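Local coordinates for alpha-acetolactate decarboxylase (Bacillus subtilis subsp. subtilis str. 168, PDB 5XNE), which catalyses the decarboxylation of (2S)-2-acetolactate to (R)-acetoin, a product the cell can excrete, and carries a bound zinc ion, at residues 94-99 and 170-175; 101-104 and 109-112. All blocks are in the same frame, centred on the assembly; numbering follows the deposited sequence.

In the fold
Following the chain from the N terminus, the first of the four segments lies on helix 92-100 and supplies residues 94-99 to contact 1. Its continuation, the loop at 101-104, then meets strand 109-115, which follows almost at once, and contact 2 thereby closes a short loop with four residues between its segments. Only much later, after 70 intervening residues, does the chain return as strand 171-178 to complete contact 1, so contact 2 lies wholly within the longer loop. Together the contacts set the helix and its exit against strands 171-178 and 109-115, their centres about 9 Å apart. They meet at Ile112, whose side chain packs against Leu174, Phe95, Ile99 and Tyr172.

Contact 1 (94-99 and 170-175); sequences DFEKEI and SGYHLH. With ZN (zinc ion), chain D.
Helix 94-99 lies across strand 171-175 with the two axes 10.6 Å apart at their closest and their directions 125° from parallel; the CA atoms of Glu96 and Tyr172, 7.9 Å apart, are the nearest across the segments. Tyr172 spans the gap. Its CG lies anti to the carbonyl carbon (chi1 -67°), and from there the ring reaches the helix and runs alongside Glu96 in the opposite sense. The methylene CG of Glu96 sits over one face of the ring, 3.7 Å from the Tyr172 centroid, in a CH-pi contact; beyond it the extended chain sets the carboxylate nearly parallel to the ring plane, 16° apart, but shifted past its rim, where CD of Glu96 lies 3.4 Å from CD2 of Tyr172. Beyond the ring, the hydroxyl OH of Tyr172 donates to O of Glu96 at 2.9 Å, in the carbonyl plane on a lone pair. CB of Ile99 lies 3.3 Å from the same OH, while CG2 approaches the ring edge. The helix packs on one side of the layer that holds strands 171-178 and 184-192, and strand 171-178 alternates its side chains: Tyr172 and Leu174 point to the helix, whereas His173 and His175 point to the other face and bind zinc through their NE2 atoms, with His186 and three waters. A leucine in place of Tyr172 would probably leave the Glu96 carbonyl without this hydroxyl donor and the CG of Glu96 without a ring to lie on. Glutamate suits its place because its methylenes serve the ring while Arg92 holds OE1 by a salt bridge and Tyr190 hydrogen-bonds OE2.

Contact 2 (101-104 and 109-112); sequences SMLP and FYAI
Leu103 and Pro104, in the loop that follows helix 92-100, pack on the ring of Tyr110 in strand 109-112. Just before them, Ser101 turns its OG back to the carbonyl of Lys97, and Met102 packs on Met82 of strand 82-86. Leu103 then points its side chain at the strand. Its chi1 of -54°, with CG anti to the carbonyl carbon, swings the branch toward the ring, and chi2 of 161° then sets the methyl CD2 over the middle of Tyr110, 3.7 Å from the centroid and 4° off the normal, a CH-pi contact almost straight above the centre. The leucine runs antiparallel to the tyrosine side chain, and its CB lies 3.9 Å from OH of Tyr110. Leucine suits this spot because its branch at CG puts a methyl over the ring centre while CB stays near the hydroxyl end. Pro104 meets the phenol end at a slant: its CD makes the closest approach, 3.3 Å from OH of Tyr110 and 3.9 Å from CE2 of the same ring. The proline nitrogen, which has no hydrogen, cannot donate to the hydroxyl. Pro104 also packs on Phe216 of the second subunit, so this turn of chain borders the dimer interface. The contact therefore divides its chemistry: on this side the ring is met by apolar and CH-pi contacts, while its hydroxyl hydrogen-bonds to the backbone O of Ser105, just beyond the loop segment, and so ties the loop to the strand.

Contact 1 (94-99 and 170-175)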
ATOM      1  N   ASP B  94      14.668  24.168  -0.155  1.00 28.30           N
ATOM      2  CA  ASP B  94      13.796  25.219   0.376  1.00 28.66           C
ATOM      3  C   ASP B  94      12.348  24.811   0.204  1.00 28.02           C
ATOM      4  O   ASP B  94      11.580  24.721   1.158  1.00 25.37           O
ATOM      5  CB  ASP B  94      13.957  26.567  -0.346  1.00 31.73           C
ATOM      6  CG  ASP B  94      15.328  27.201  -0.199  1.00 37.00           C
ATOM      7  OD1 ASP B  94      16.196  26.635   0.492  1.00 39.30           O
ATOM      8  OD2 ASP B  94      15.522  28.310  -0.776  1.00 32.62           O
ATOM      9  N   PHE B  95      11.982  24.603  -1.056  1.00 25.23           N
ATOM     10  CA  PHE B  95      10.605  24.356  -1.439  1.00 23.23           C
ATOM     11  C   PHE B  95      10.029  23.118  -0.765  1.00 19.91           C
ATOM     12  O   PHE B  95       8.925  23.160  -0.232  1.00 20.72           O
ATOM     13  CB  PHE B  95      10.501  24.212  -2.961  1.00 22.41           C
ATOM     14  CG  PHE B  95       9.109  23.922  -3.452  1.00 20.43           C
ATOM     15  CD1 PHE B  95       8.150  24.919  -3.496  1.00 18.69           C
ATOM     16  CD2 PHE B  95       8.759  22.643  -3.869  1.00 20.85           C
ATOM     17  CE1 PHE B  95       6.864  24.649  -3.947  1.00 19.95           C
ATOM     18  CE2 PHE B  95       7.480  22.365  -4.319  1.00 19.16           C
ATOM     19  CZ  PHE B  95       6.531  23.364  -4.361  1.00 19.04           C
ATOM     20  N   GLU B  96      10.781  22.025  -0.787  1.00 23.28           N
ATOM     21  CA  GLU B  96      10.240  20.753  -0.329  1.00 22.37           C
ATOM     22  C   GLU B  96      10.013  20.795   1.167  1.00 24.79           C
ATOM     23  O   GLU B  96       9.048  20.222   1.672  1.00 23.29           O
ATOM     24  CB  GLU B  96      11.161  19.607  -0.757  1.00 22.10           C
ATOM     25  CG  GLU B  96      10.907  19.250  -2.220  1.00 25.38           C
ATOM     26  CD  GLU B  96      11.724  18.086  -2.724  1.00 27.12           C
ATOM     27  OE1 GLU B  96      12.457  17.483  -1.913  1.00 30.11           O
ATOM     28  OE2 GLU B  96      11.602  17.770  -3.938  1.00 28.69           O
ATOM     29  N   LYS B  97      10.860  21.531   1.878  1.00 26.57           N
ATOM     30  CA  LYS B  97      10.628  21.696   3.301  1.00 27.25           C
ATOM     31  C   LYS B  97       9.557  22.743   3.589  1.00 28.11           C
ATOM     32  O   LYS B  97       8.866  22.654   4.597  1.00 28.02           O
ATOM     33  CB  LYS B  97      11.922  22.032   4.041  1.00 29.97           C
ATOM     34  CG  LYS B  97      13.058  21.096   3.691  1.00 32.09           C
ATOM     35  CD  LYS B  97      12.972  19.813   4.502  1.00 38.76           C
ATOM     36  CE  LYS B  97      13.846  18.719   3.887  1.00 42.36           C
ATOM     37  NZ  LYS B  97      14.000  18.855   2.398  1.00 42.22           N
ATOM     38  N   GLU B  98       9.384  23.719   2.705  1.00 26.84           N
ATOM     39  CA  GLU B  98       8.326  24.704   2.928  1.00 24.25           C
ATOM     40  C   GLU B  98       6.942  24.068   2.740  1.00 27.52           C
ATOM     41  O   GLU B  98       6.046  24.234   3.574  1.00 28.04           O
ATOM     42  CB  GLU B  98       8.495  25.910   2.003  1.00 26.94           C
ATOM     43  CG  GLU B  98       7.268  26.810   1.931  1.00 28.62           C
ATOM     44  CD  GLU B  98       7.622  28.276   1.717  1.00 38.69           C
ATOM     45  OE1 GLU B  98       8.747  28.680   2.091  1.00 35.51           O
ATOM     46  OE2 GLU B  98       6.774  29.023   1.174  1.00 39.91           O
ATOM     47  N   ILE B  99       6.776  23.330   1.643  1.00 23.45           N
ATOM     48  CA  ILE B  99       5.518  22.650   1.368  1.00 22.35           C
ATOM     49  C   ILE B  99       5.233  21.599   2.435  1.00 25.66           C
ATOM     50  O   ILE B  99       4.122  21.515   2.948  1.00 24.71           O
ATOM     51  CB  ILE B  99       5.527  21.982  -0.021  1.00 18.43           C
ATOM     52  CG1 ILE B  99       5.620  23.046  -1.113  1.00 18.68           C
ATOM     53  CG2 ILE B  99       4.291  21.100  -0.214  1.00 19.70           C
ATOM     54  CD1 ILE B  99       4.511  24.069  -1.073  1.00 22.89           C
ATOM     55  N   SER B 170       8.440   6.939  -1.614  1.00  9.16           N
ATOM     56  CA  SER B 170       8.221   7.778  -0.438  1.00 10.75           C
ATOM     57  C   SER B 170       8.758   9.194  -0.652  1.00  9.46           C
ATOM     58  O   SER B 170       9.825   9.380  -1.249  1.00 10.94           O
ATOM     59  CB  SER B 170       8.898   7.152   0.792  1.00 13.28           C
ATOM     60  OG  SER B 170       8.749   7.977   1.923  1.00 25.03           O
ATOM     61  N   GLY B 171       8.026  10.181  -0.146  1.00  8.16           N
ATOM     62  CA  GLY B 171       8.422  11.570  -0.306  1.00  9.19           C
ATOM     63  C   GLY B 171       7.956  12.132  -1.638  1.00  9.10           C
ATOM     64  O   GLY B 171       6.918  11.717  -2.165  1.00  8.60           O
ATOM     65  N   TYR B 172       8.707  13.093  -2.172  1.00 10.03           N
ATOM     66  CA  TYR B 172       8.352  13.708  -3.445  1.00  9.11           C
ATOM     67  C   TYR B 172       8.811  12.866  -4.614  1.00 10.78           C
ATOM     68  O   TYR B 172       9.960  12.415  -4.664  1.00  9.59           O
ATOM     69  CB  TYR B 172       8.966  15.106  -3.578  1.00 10.68           C
ATOM     70  CG  TYR B 172       8.421  16.131  -2.615  1.00 13.72           C
ATOM     71  CD1 TYR B 172       7.289  16.877  -2.932  1.00 16.07           C
ATOM     72  CD2 TYR B 172       9.048  16.371  -1.397  1.00 12.15           C
ATOM     73  CE1 TYR B 172       6.793  17.827  -2.051  1.00 17.82           C
ATOM     74  CE2 TYR B 172       8.559  17.313  -0.508  1.00 13.43           C
ATOM     75  CZ  TYR B 172       7.435  18.038  -0.844  1.00 17.52           C
ATOM     76  OH  TYR B 172       6.954  18.978   0.039  1.00 21.07           O
ATOM     77  N   HIS B 173       7.911  12.670  -5.567  1.00  7.68           N
ATOM     78  CA  HIS B 173       8.262  12.045  -6.827  1.00  8.11           C
ATOM     79  C   HIS B 173       7.667  12.928  -7.921  1.00  6.94           C
ATOM     80  O   HIS B 173       6.454  13.014  -8.059  1.00  7.11           O
ATOM     81  CB  HIS B 173       7.725  10.608  -6.883  1.00  6.91           C
ATOM     82  CG  HIS B 173       8.063   9.878  -8.147  1.00  9.64           C
ATOM     83  ND1 HIS B 173       7.587   8.617  -8.414  1.00 11.56           N
ATOM     84  CD2 HIS B 173       8.831  10.229  -9.205  1.00  9.60           C
ATOM     85  CE1 HIS B 173       8.053   8.212  -9.586  1.00 11.64           C
ATOM     86  NE2 HIS B 173       8.800   9.177 -10.093  1.00 10.70           N
ATOM     87  N   LEU B 174       8.534  13.603  -8.663  1.00  7.20           N
ATOM     88  CA  LEU B 174       8.109  14.678  -9.559  1.00  7.61           C
ATOM     89  C   LEU B 174       8.682  14.500 -10.956  1.00  7.02           C
ATOM     90  O   LEU B 174       9.851  14.124 -11.111  1.00  8.08           O
ATOM     91  CB  LEU B 174       8.548  16.045  -9.003  1.00  8.91           C
ATOM     92  CG  LEU B 174       8.168  16.339  -7.553  1.00  8.15           C
ATOM     93  CD1 LEU B 174       8.908  17.589  -7.079  1.00  9.79           C
ATOM     94  CD2 LEU B 174       6.673  16.508  -7.401  1.00  8.26           C
ATOM     95  N   HIS B 175       7.852  14.779 -11.957  1.00  6.34           N
ATOM     96  CA  HIS B 175       8.298  14.842 -13.344  1.00  7.05           C
ATOM     97  C   HIS B 175       8.120  16.272 -13.863  1.00  8.20           C
ATOM     98  O   HIS B 175       7.445  17.073 -13.230  1.00  7.14           O
ATOM     99  CB  HIS B 175       7.530  13.844 -14.215  1.00  7.70           C
ATOM    100  CG  HIS B 175       7.908  12.409 -13.982  1.00  6.89           C
ATOM    101  ND1 HIS B 175       7.468  11.387 -14.787  1.00  8.09           N
ATOM    102  CD2 HIS B 175       8.686  11.832 -13.030  1.00  7.61           C
ATOM    103  CE1 HIS B 175       7.956  10.235 -14.351  1.00  7.20           C
ATOM    104  NE2 HIS B 175       8.697  10.479 -13.285  1.00  7.14           N
TER
HETATM  105 ZN    ZN D 301       9.809   8.946 -12.091  1.00 16.43          ZN
HETATM  106  O   HOH W   1      10.709   6.918 -11.420  1.00 19.92           O
HETATM  107  O   HOH W   2       8.385   7.323 -12.669  1.00 15.45           O
HETATM  108  O   HOH W   3      10.865   7.954 -13.871  1.00 15.72           O

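Contact 2 (101-104 and 109-112)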
ATOM      1  N   SER B 101       5.933  21.345   5.457  1.00 30.17           N
ATOM      2  CA  SER B 101       5.503  21.897   6.738  1.00 34.28           C
ATOM      3  C   SER B 101       4.057  22.388   6.689  1.00 32.39           C
ATOM      4  O   SER B 101       3.437  22.608   7.730  1.00 40.59           O
ATOM      5  CB  SER B 101       6.428  23.040   7.163  1.00 36.74           C
ATOM      6  OG  SER B 101       7.732  22.562   7.462  1.00 35.89           O
ATOM      7  N   MET B 102       3.529  22.550   5.480  1.00 29.32           N
ATOM      8  CA  MET B 102       2.197  23.126   5.269  1.00 29.30           C
ATOM      9  C   MET B 102       1.120  22.056   5.022  1.00 25.85           C
ATOM     10  O   MET B 102      -0.080  22.328   5.101  1.00 24.06           O
ATOM     11  CB  MET B 102       2.263  24.127   4.108  1.00 31.40           C
ATOM     12  CG  MET B 102       1.141  24.060   3.083  1.00 33.74           C
ATOM     13  SD  MET B 102       1.115  25.508   2.009  1.00 61.23           S
ATOM     14  CE  MET B 102      -0.284  25.124   0.950  1.00 41.93           C
ATOM     15  N   LEU B 103       1.554  20.832   4.740  1.00 24.67           N
ATOM     16  CA  LEU B 103       0.619  19.722   4.576  1.00 23.65           C
ATOM     17  C   LEU B 103      -0.144  19.474   5.871  1.00 22.47           C
ATOM     18  O   LEU B 103       0.443  19.555   6.951  1.00 25.23           O
ATOM     19  CB  LEU B 103       1.362  18.457   4.170  1.00 22.22           C
ATOM     20  CG  LEU B 103       2.244  18.602   2.933  1.00 21.46           C
ATOM     21  CD1 LEU B 103       3.232  17.481   2.910  1.00 23.79           C
ATOM     22  CD2 LEU B 103       1.394  18.604   1.685  1.00 18.76           C
ATOM     23  N   PRO B 104      -1.449  19.175   5.765  1.00 17.75           N
ATOM     24  CA  PRO B 104      -2.268  18.811   6.926  1.00 19.49           C
ATOM     25  C   PRO B 104      -1.674  17.614   7.667  1.00 18.06           C
ATOM     26  O   PRO B 104      -1.793  17.502   8.888  1.00 15.86           O
ATOM     27  CB  PRO B 104      -3.626  18.459   6.305  1.00 18.92           C
ATOM     28  CG  PRO B 104      -3.656  19.202   5.018  1.00 21.29           C
ATOM     29  CD  PRO B 104      -2.242  19.230   4.525  1.00 19.78           C
ATOM     30  N   PHE B 109      -1.765  11.055   1.190  1.00  8.29           N
ATOM     31  CA  PHE B 109      -1.229  11.160  -0.175  1.00  8.71           C
ATOM     32  C   PHE B 109      -1.583  12.511  -0.784  1.00  8.87           C
ATOM     33  O   PHE B 109      -2.691  13.007  -0.573  1.00  9.19           O
ATOM     34  CB  PHE B 109      -1.792  10.046  -1.059  1.00  8.59           C
ATOM     35  CG  PHE B 109      -1.329   8.664  -0.675  1.00  8.84           C
ATOM     36  CD1 PHE B 109      -1.898   7.992   0.408  1.00 12.40           C
ATOM     37  CD2 PHE B 109      -0.337   8.026  -1.410  1.00 10.56           C
ATOM     38  CE1 PHE B 109      -1.457   6.712   0.760  1.00 10.70           C
ATOM     39  CE2 PHE B 109       0.099   6.745  -1.065  1.00 10.14           C
ATOM     40  CZ  PHE B 109      -0.466   6.098   0.014  1.00 10.49           C
ATOM     41  N   TYR B 110      -0.657  13.106  -1.540  1.00  7.75           N
ATOM     42  CA  TYR B 110      -0.946  14.369  -2.225  1.00  7.28           C
ATOM     43  C   TYR B 110      -0.492  14.325  -3.670  1.00  8.44           C
ATOM     44  O   TYR B 110       0.539  13.734  -3.988  1.00  9.98           O
ATOM     45  CB  TYR B 110      -0.259  15.565  -1.534  1.00  9.18           C
ATOM     46  CG  TYR B 110      -0.629  15.709  -0.084  1.00  9.78           C
ATOM     47  CD1 TYR B 110       0.098  15.050   0.897  1.00 10.52           C
ATOM     48  CD2 TYR B 110      -1.719  16.479   0.300  1.00 10.82           C
ATOM     49  CE1 TYR B 110      -0.237  15.163   2.243  1.00 11.67           C
ATOM     50  CE2 TYR B 110      -2.066  16.597   1.642  1.00 12.86           C
ATOM     51  CZ  TYR B 110      -1.317  15.931   2.603  1.00 14.04           C
ATOM     52  OH  TYR B 110      -1.650  16.038   3.940  1.00 17.90           O
ATOM     53  N   ALA B 111      -1.260  14.964  -4.540  1.00  8.70           N
ATOM     54  CA  ALA B 111      -0.772  15.289  -5.869  1.00  7.36           C
ATOM     55  C   ALA B 111      -0.319  16.734  -5.813  1.00  8.97           C
ATOM     56  O   ALA B 111      -0.930  17.562  -5.117  1.00 10.72           O
ATOM     57  CB  ALA B 111      -1.840  15.100  -6.921  1.00  8.61           C
ATOM     58  N   ILE B 112       0.754  17.044  -6.522  1.00  8.15           N
ATOM     59  CA  ILE B 112       1.282  18.399  -6.479  1.00  9.52           C
ATOM     60  C   ILE B 112       1.729  18.854  -7.857  1.00  8.26           C
ATOM     61  O   ILE B 112       2.309  18.094  -8.636  1.00  7.46           O
ATOM     62  CB  ILE B 112       2.440  18.508  -5.469  1.00 11.95           C
ATOM     63  CG1 ILE B 112       2.972  19.946  -5.388  1.00 13.04           C
ATOM     64  CG2 ILE B 112       3.555  17.582  -5.844  1.00 12.53           C
ATOM     65  CD1 ILE B 112       3.956  20.144  -4.246  1.00 19.31           C
TER